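Side-chain contacts in malic enzyme (Entamoeba histolytica, PDB 3NV9), which probably catalyses the oxidative decarboxylation of malate to pyruvate with NAD or NADP as acceptor: residues E34-E37 with K38-F42; C325-P329 with V330-Y334; G57-W60 with F61-Y64. All coordinates share one frame; numbering follows the deposited sequence.

Interaction 1: residues E34-E37 with K38-F42; sequences ELAE and KVHKF
Lys38 reaches back one helical turn toward Glu34, and its side chain touches that residue at several points. CB lies 3.7 Å from Glu34 O, and CG comes closer still to the same oxygen, 3.3 Å from Glu34 O. The chain then bends at chi2 (-50°), which turns it toward the carboxylate, and it runs nearly straight through chi3 and chi4. CE arrives 3.4 Å from Glu34 OE2, while NZ stands 3.7 Å from Glu34 OE2, a long salt bridge. The two side chains slant across one another. Glu34 meets Lys38 through OE2, while its OE1 is held by Arg71 of the second subunit, which forms salt bridges with both Glu34 OE1 and Glu37 OE1. The two glutamates and the lysine thus form a charged cluster on helix 21-43, one face of which is covered by the second subunit while Lys38 also rests on helix 470-485. The pairs are i to i+4, the spacing of an alpha helix, and the backbone confirms it: Lys38 N donates to Glu34 O, and Val39 N to Leu35 O at 2.9 Å, the latter at 173° and therefore nearly straight. One residue further along, Ala36 O takes two donors of one residue, His40 N at 3.0 Å and His40 ND1 at 2.7 Å, from opposite faces of the carbonyl plane. His40 holds CG beside its own backbone N (chi1 -76°), which brings the ND1 edge of the imidazole back to Ala36 O; the accepting oxygen lies close to the ring plane, although ND1 itself stands above the carbonyl plane. His40 NE2 is bonded to Lys46 NZ.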
# COMPACT_ATOMS: atom_id res chain seq x y z
N GLU A 34 20.15 -9.38 -15.69
CA GLU A 34 19.76 -10.79 -15.56
C GLU A 34 19.51 -11.21 -14.10
O GLU A 34 18.59 -11.99 -13.82
CB GLU A 34 20.84 -11.63 -16.21
CG GLU A 34 20.55 -13.11 -16.21
CD GLU A 34 19.43 -13.53 -17.15
OE1 GLU A 34 18.90 -12.73 -17.96
OE2 GLU A 34 19.06 -14.72 -17.05
N LEU A 35 20.33 -10.69 -13.18
CA LEU A 35 20.10 -10.89 -11.74
C LEU A 35 18.82 -10.20 -11.34
O LEU A 35 18.08 -10.75 -10.55
CB LEU A 35 21.22 -10.33 -10.87
CG LEU A 35 21.11 -10.58 -9.36
CD1 LEU A 35 21.05 -12.14 -9.18
CD2 LEU A 35 22.35 -10.03 -8.61
N ALA A 36 18.55 -8.99 -11.82
CA ALA A 36 17.24 -8.40 -11.51
C ALA A 36 16.08 -9.37 -11.84
O ALA A 36 15.18 -9.61 -11.00
CB ALA A 36 17.05 -7.14 -12.20
N GLU A 37 16.09 -9.92 -13.05
CA GLU A 37 15.05 -10.87 -13.46
C GLU A 37 14.89 -12.06 -12.49
O GLU A 37 13.79 -12.39 -12.08
CB GLU A 37 15.35 -11.39 -14.87
CG GLU A 37 14.36 -12.40 -15.38
CD GLU A 37 14.49 -12.59 -16.91
OE1 GLU A 37 14.43 -11.59 -17.64
OE2 GLU A 37 14.70 -13.73 -17.39
N LYS A 38 16.00 -12.73 -12.20
CA LYS A 38 16.06 -13.90 -11.30
C LYS A 38 15.60 -13.54 -9.90
O LYS A 38 14.71 -14.17 -9.36
CB LYS A 38 17.50 -14.45 -11.23
CG LYS A 38 18.06 -14.97 -12.53
CD LYS A 38 17.12 -15.97 -13.26
CE LYS A 38 17.82 -16.53 -14.51
NZ LYS A 38 16.86 -17.28 -15.42
N VAL A 39 16.17 -12.51 -9.30
CA VAL A 39 15.86 -12.23 -7.89
C VAL A 39 14.44 -11.69 -7.70
O VAL A 39 13.82 -11.92 -6.68
CB VAL A 39 16.93 -11.26 -7.24
CG1 VAL A 39 16.77 -9.88 -7.77
CG2 VAL A 39 16.74 -11.18 -5.70
N HIS A 40 13.89 -10.96 -8.66
CA HIS A 40 12.52 -10.47 -8.46
C HIS A 40 11.58 -11.67 -8.53
O HIS A 40 10.69 -11.80 -7.75
CB HIS A 40 12.10 -9.41 -9.49
CG HIS A 40 12.67 -8.05 -9.25
ND1 HIS A 40 13.98 -7.71 -9.58
CD2 HIS A 40 12.10 -6.92 -8.78
CE1 HIS A 40 14.19 -6.45 -9.27
NE2 HIS A 40 13.06 -5.94 -8.79
N LYS A 41 11.78 -12.55 -9.48
CA LYS A 41 10.95 -13.74 -9.56
C LYS A 41 11.17 -14.64 -8.32
O LYS A 41 10.20 -15.11 -7.71
CB LYS A 41 11.23 -14.51 -10.86
CG LYS A 41 10.47 -15.80 -10.98
CD LYS A 41 10.17 -16.18 -12.45
CE LYS A 41 9.29 -17.48 -12.50
NZ LYS A 41 8.73 -17.73 -13.90
N PHE A 42 12.41 -14.85 -7.91
CA PHE A 42 12.66 -15.65 -6.69
C PHE A 42 11.82 -15.22 -5.45
O PHE A 42 11.30 -16.05 -4.77
CB PHE A 42 14.15 -15.62 -6.34
CG PHE A 42 14.54 -16.63 -5.28
CD1 PHE A 42 14.68 -18.00 -5.62
CD2 PHE A 42 14.75 -16.22 -3.96
CE1 PHE A 42 15.01 -18.96 -4.63
CE2 PHE A 42 15.13 -17.18 -2.95
CZ PHE A 42 15.26 -18.55 -3.30

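Interaction 2: residues C325-P329 with V330-Y334; sequences CCANP and VPEIY
The carboxylate of Glu332 fits into the concave side of the turn made by Cys325, Cys326 and Ala327. Its OE1 sits 3.0 Å from Ala327 N in a hydrogen bond of 162°, met on the syn side but 32° out of the carboxylate plane. The methyl of Ala327 presses on the same group, CB lying 3.4 Å from Glu332 CD. A bend at chi2 curls the glutamate back to reach this hollow. Beside it, the Pro331 ring sets its CB 3.2 Å from Cys325 O, and Pro331 CA makes a CA-H...O contact of 3.2 Å with Ala327 O. Further out, Cys325 SG touches the CG2 branch of Ile333 at 3.9 Å. The cis peptide before Pro329 belongs to the reversal of the chain, whose two arms run 154° apart. This is the connection from strand 322-325 to helix 335-340 in the Rossmann-type domain, with Tyr334 at the helix N-cap. Glu332 OE2 is held by Ser300 OG and Ser302 N, so both oxygens of a buried carboxylate have donors; three hydrogen bonds from neutral groups would be consistent with a stabilised negative charge, tying this connection to the end of strand 297-300 and the residues just after it.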
# COMPACT_ATOMS: atom_id res chain seq x y z
N CYS A 325 26.73 12.03 -15.94
CA CYS A 325 25.97 11.33 -16.98
C CYS A 325 25.01 10.36 -16.28
O CYS A 325 25.35 9.20 -16.04
CB CYS A 325 26.92 10.52 -17.83
SG CYS A 325 27.91 11.52 -18.91
N CYS A 326 23.80 10.81 -15.98
CA CYS A 326 22.99 10.03 -15.04
C CYS A 326 21.83 9.20 -15.68
O CYS A 326 21.00 8.64 -14.99
CB CYS A 326 22.55 10.95 -13.87
SG CYS A 326 24.07 11.51 -12.91
N ALA A 327 21.81 9.10 -17.00
CA ALA A 327 20.76 8.29 -17.62
C ALA A 327 20.89 6.84 -17.15
O ALA A 327 21.98 6.31 -16.95
CB ALA A 327 20.78 8.40 -19.21
N ASN A 328 19.75 6.23 -16.96
CA ASN A 328 19.65 4.85 -16.55
C ASN A 328 18.85 4.09 -17.59
O ASN A 328 17.92 4.67 -18.16
CB ASN A 328 18.93 4.84 -15.21
CG ASN A 328 19.81 5.41 -14.04
OD1 ASN A 328 19.40 6.31 -13.33
ND2 ASN A 328 20.99 4.85 -13.87
N PRO A 329 19.15 2.79 -17.81
CA PRO A 329 20.14 1.95 -17.07
C PRO A 329 21.56 2.10 -17.60
O PRO A 329 22.51 1.72 -16.93
CB PRO A 329 19.61 0.52 -17.24
CG PRO A 329 18.95 0.52 -18.59
CD PRO A 329 18.39 1.98 -18.79
N VAL A 330 21.71 2.68 -18.80
CA VAL A 330 23.03 2.95 -19.37
C VAL A 330 23.28 4.47 -19.38
O VAL A 330 22.50 5.19 -19.96
CB VAL A 330 23.14 2.39 -20.80
CG1 VAL A 330 24.55 2.60 -21.35
CG2 VAL A 330 22.77 0.94 -20.82
N PRO A 331 24.35 4.96 -18.72
CA PRO A 331 24.60 6.40 -18.86
C PRO A 331 25.01 6.87 -20.27
O PRO A 331 25.44 6.08 -21.12
CB PRO A 331 25.80 6.63 -17.96
CG PRO A 331 26.54 5.33 -18.07
CD PRO A 331 25.44 4.29 -18.01
N GLU A 332 24.90 8.16 -20.49
CA GLU A 332 25.17 8.74 -21.79
C GLU A 332 26.55 8.37 -22.34
O GLU A 332 26.74 8.29 -23.54
CB GLU A 332 25.00 10.26 -21.69
CG GLU A 332 23.56 10.66 -21.44
CD GLU A 332 23.19 10.75 -19.95
OE1 GLU A 332 23.75 10.01 -19.08
OE2 GLU A 332 22.26 11.55 -19.67
N ILE A 333 27.50 8.17 -21.45
CA ILE A 333 28.81 7.73 -21.80
C ILE A 333 29.31 6.99 -20.57
O ILE A 333 28.95 7.35 -19.46
CB ILE A 333 29.78 8.92 -22.20
CG1 ILE A 333 30.85 8.41 -23.17
CG2 ILE A 333 30.49 9.52 -20.97
CD1 ILE A 333 31.99 9.43 -23.49
N TYR A 334 30.10 5.94 -20.73
CA TYR A 334 30.56 5.21 -19.54
C TYR A 334 31.74 5.95 -18.90
O TYR A 334 32.49 6.64 -19.58
CB TYR A 334 30.97 3.75 -19.85
CG TYR A 334 29.82 2.77 -20.07
CD1 TYR A 334 29.57 2.23 -21.35
CD2 TYR A 334 29.02 2.32 -18.98
CE1 TYR A 334 28.57 1.29 -21.56
CE2 TYR A 334 27.99 1.38 -19.17
CZ TYR A 334 27.78 0.87 -20.47
OH TYR A 334 26.83 -0.07 -20.69

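Interaction 3: residues G57-W60 with F61-Y64; sequences GFNW and FNAY
The rings of Phe58 and Phe61 stand almost perpendicular, their planes at 86° and their centroids 6.0 Å apart, in an offset edge-to-face pair in which Phe61 turns its edge to the face of Phe58. The nearest carbons are Phe58 CD1 and Phe61 CD2, 4.0 Å apart. Phe58 places CG opposite its backbone N, whereas Phe61 keeps CG beside its own N, and this difference brings the two rings to the same side of the turn. Phe61 CD2 also lies 3.1 Å from Phe58 O, the oxygen that receives Phe61 N at 2.7 Å in a nearly straight bond.

Trp60 and Tyr64 form the second aromatic pair, and they are turned quite differently. The six-membered ring of Trp60 and the phenol lie only 27° from parallel, yet they are slid so far apart that they barely overlap; Trp60 CB meets Tyr64 CE2 at 3.9 Å, and CE3 of the indole also touches the phenol end of Tyr64, at CZ and OH. On another side of the turn, the side chains of Asn59 and Asn62 lie side by side, pointing the same way, their amide planes 39° apart. Asn59 OD1 is 3.1 Å from Asn62 ND2, but the angle is too poor for a hydrogen bond.

Ala63 N and Tyr64 N both donate to Trp60 O, the first from above the carbonyl plane and the second within it, as the chain enters the short helix 61-64 of the N-terminal domain. The second subunit packs over this region: its Ala6 O accepts from Trp60 NE1, and its Phe468 meets the indole edge-to-face. Tyr64 OH is bonded to Thr54 O of its own chain. The contact is therefore mainly aromatic, with the polar ends of both Trp60 and Tyr64 satisfied by backbone carbonyls, one of them across the dimer interface.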
# COMPACT_ATOMS: atom_id res chain seq x y z
N GLY A 57 -2.63 -11.94 22.00
CA GLY A 57 -3.77 -12.88 22.20
C GLY A 57 -4.97 -12.52 21.35
O GLY A 57 -5.15 -11.39 20.98
N PHE A 58 -5.84 -13.49 21.13
CA PHE A 58 -7.04 -13.34 20.30
C PHE A 58 -7.82 -12.06 20.63
O PHE A 58 -8.17 -11.28 19.73
CB PHE A 58 -7.95 -14.60 20.47
CG PHE A 58 -9.34 -14.45 19.84
CD1 PHE A 58 -9.57 -14.83 18.48
CD2 PHE A 58 -10.38 -13.83 20.56
CE1 PHE A 58 -10.85 -14.65 17.90
CE2 PHE A 58 -11.64 -13.65 19.97
CZ PHE A 58 -11.87 -14.05 18.65
N ASN A 59 -8.08 -11.81 21.92
CA ASN A 59 -8.87 -10.66 22.29
C ASN A 59 -8.35 -9.35 21.86
O ASN A 59 -9.16 -8.41 21.72
CB ASN A 59 -9.25 -10.63 23.75
CG ASN A 59 -10.12 -11.80 24.10
OD1 ASN A 59 -11.21 -11.98 23.52
ND2 ASN A 59 -9.63 -12.64 25.00
N TRP A 60 -7.04 -9.24 21.65
CA TRP A 60 -6.53 -8.03 20.99
C TRP A 60 -7.28 -7.69 19.69
O TRP A 60 -7.26 -6.54 19.31
CB TRP A 60 -5.00 -8.11 20.73
CG TRP A 60 -4.25 -7.76 21.99
CD1 TRP A 60 -3.66 -8.63 22.89
CD2 TRP A 60 -4.07 -6.44 22.53
NE1 TRP A 60 -3.10 -7.92 23.92
CE2 TRP A 60 -3.33 -6.57 23.72
CE3 TRP A 60 -4.45 -5.16 22.10
CZ2 TRP A 60 -2.99 -5.47 24.51
CZ3 TRP A 60 -4.10 -4.06 22.87
CH2 TRP A 60 -3.38 -4.23 24.07
N PHE A 61 -7.91 -8.67 19.00
CA PHE A 61 -8.52 -8.31 17.69
C PHE A 61 -9.74 -7.46 17.95
O PHE A 61 -10.09 -6.60 17.15
CB PHE A 61 -8.95 -9.52 16.87
CG PHE A 61 -7.84 -10.34 16.35
CD1 PHE A 61 -6.85 -9.78 15.52
CD2 PHE A 61 -7.79 -11.71 16.64
CE1 PHE A 61 -5.81 -10.58 15.02
CE2 PHE A 61 -6.76 -12.53 16.13
CZ PHE A 61 -5.77 -11.97 15.32
N ASN A 62 -10.38 -7.69 19.09
CA ASN A 62 -11.45 -6.84 19.57
C ASN A 62 -11.10 -5.36 19.75
O ASN A 62 -11.99 -4.51 19.70
CB ASN A 62 -12.05 -7.45 20.85
CG ASN A 62 -12.50 -8.86 20.61
OD1 ASN A 62 -12.97 -9.17 19.49
ND2 ASN A 62 -12.30 -9.75 21.60
N ALA A 63 -9.82 -5.05 19.87
CA ALA A 63 -9.39 -3.65 19.86
C ALA A 63 -9.05 -3.16 18.47
O ALA A 63 -9.21 -1.96 18.14
CB ALA A 63 -8.17 -3.45 20.81
N TYR A 64 -8.56 -4.07 17.65
CA TYR A 64 -8.07 -3.69 16.33
C TYR A 64 -9.17 -3.71 15.26
O TYR A 64 -8.96 -3.33 14.09
CB TYR A 64 -6.98 -4.68 15.92
CG TYR A 64 -5.71 -4.67 16.76
CD1 TYR A 64 -5.15 -3.46 17.23
CD2 TYR A 64 -5.04 -5.86 17.02
CE1 TYR A 64 -3.96 -3.48 17.98
CE2 TYR A 64 -3.83 -5.87 17.77
CZ TYR A 64 -3.33 -4.68 18.25
OH TYR A 64 -2.17 -4.70 18.95

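Overall arrangement
All three contacts are mostly buried and all touch the second subunit, but they hold different elements. Interaction 1 lies within helix 21-43 and is charged, its glutamates drawn to an arginine of the other chain. Interaction 2 is a compact connection in the NAD-binding domain, about 10 Å from interaction 1 between nearest atoms, and relies on one buried carboxylate. Interaction 3, in the N-terminal domain, is mainly aromatic; its centre lies 40 Å from that of the chain, against 15 Å for interaction 2. Interactions 1 and 3 also meet across the dimer: Ala36 and Val39 pack on Ala63 and Tyr64 of the second subunit, respectively, in keeping with an entangled dimer.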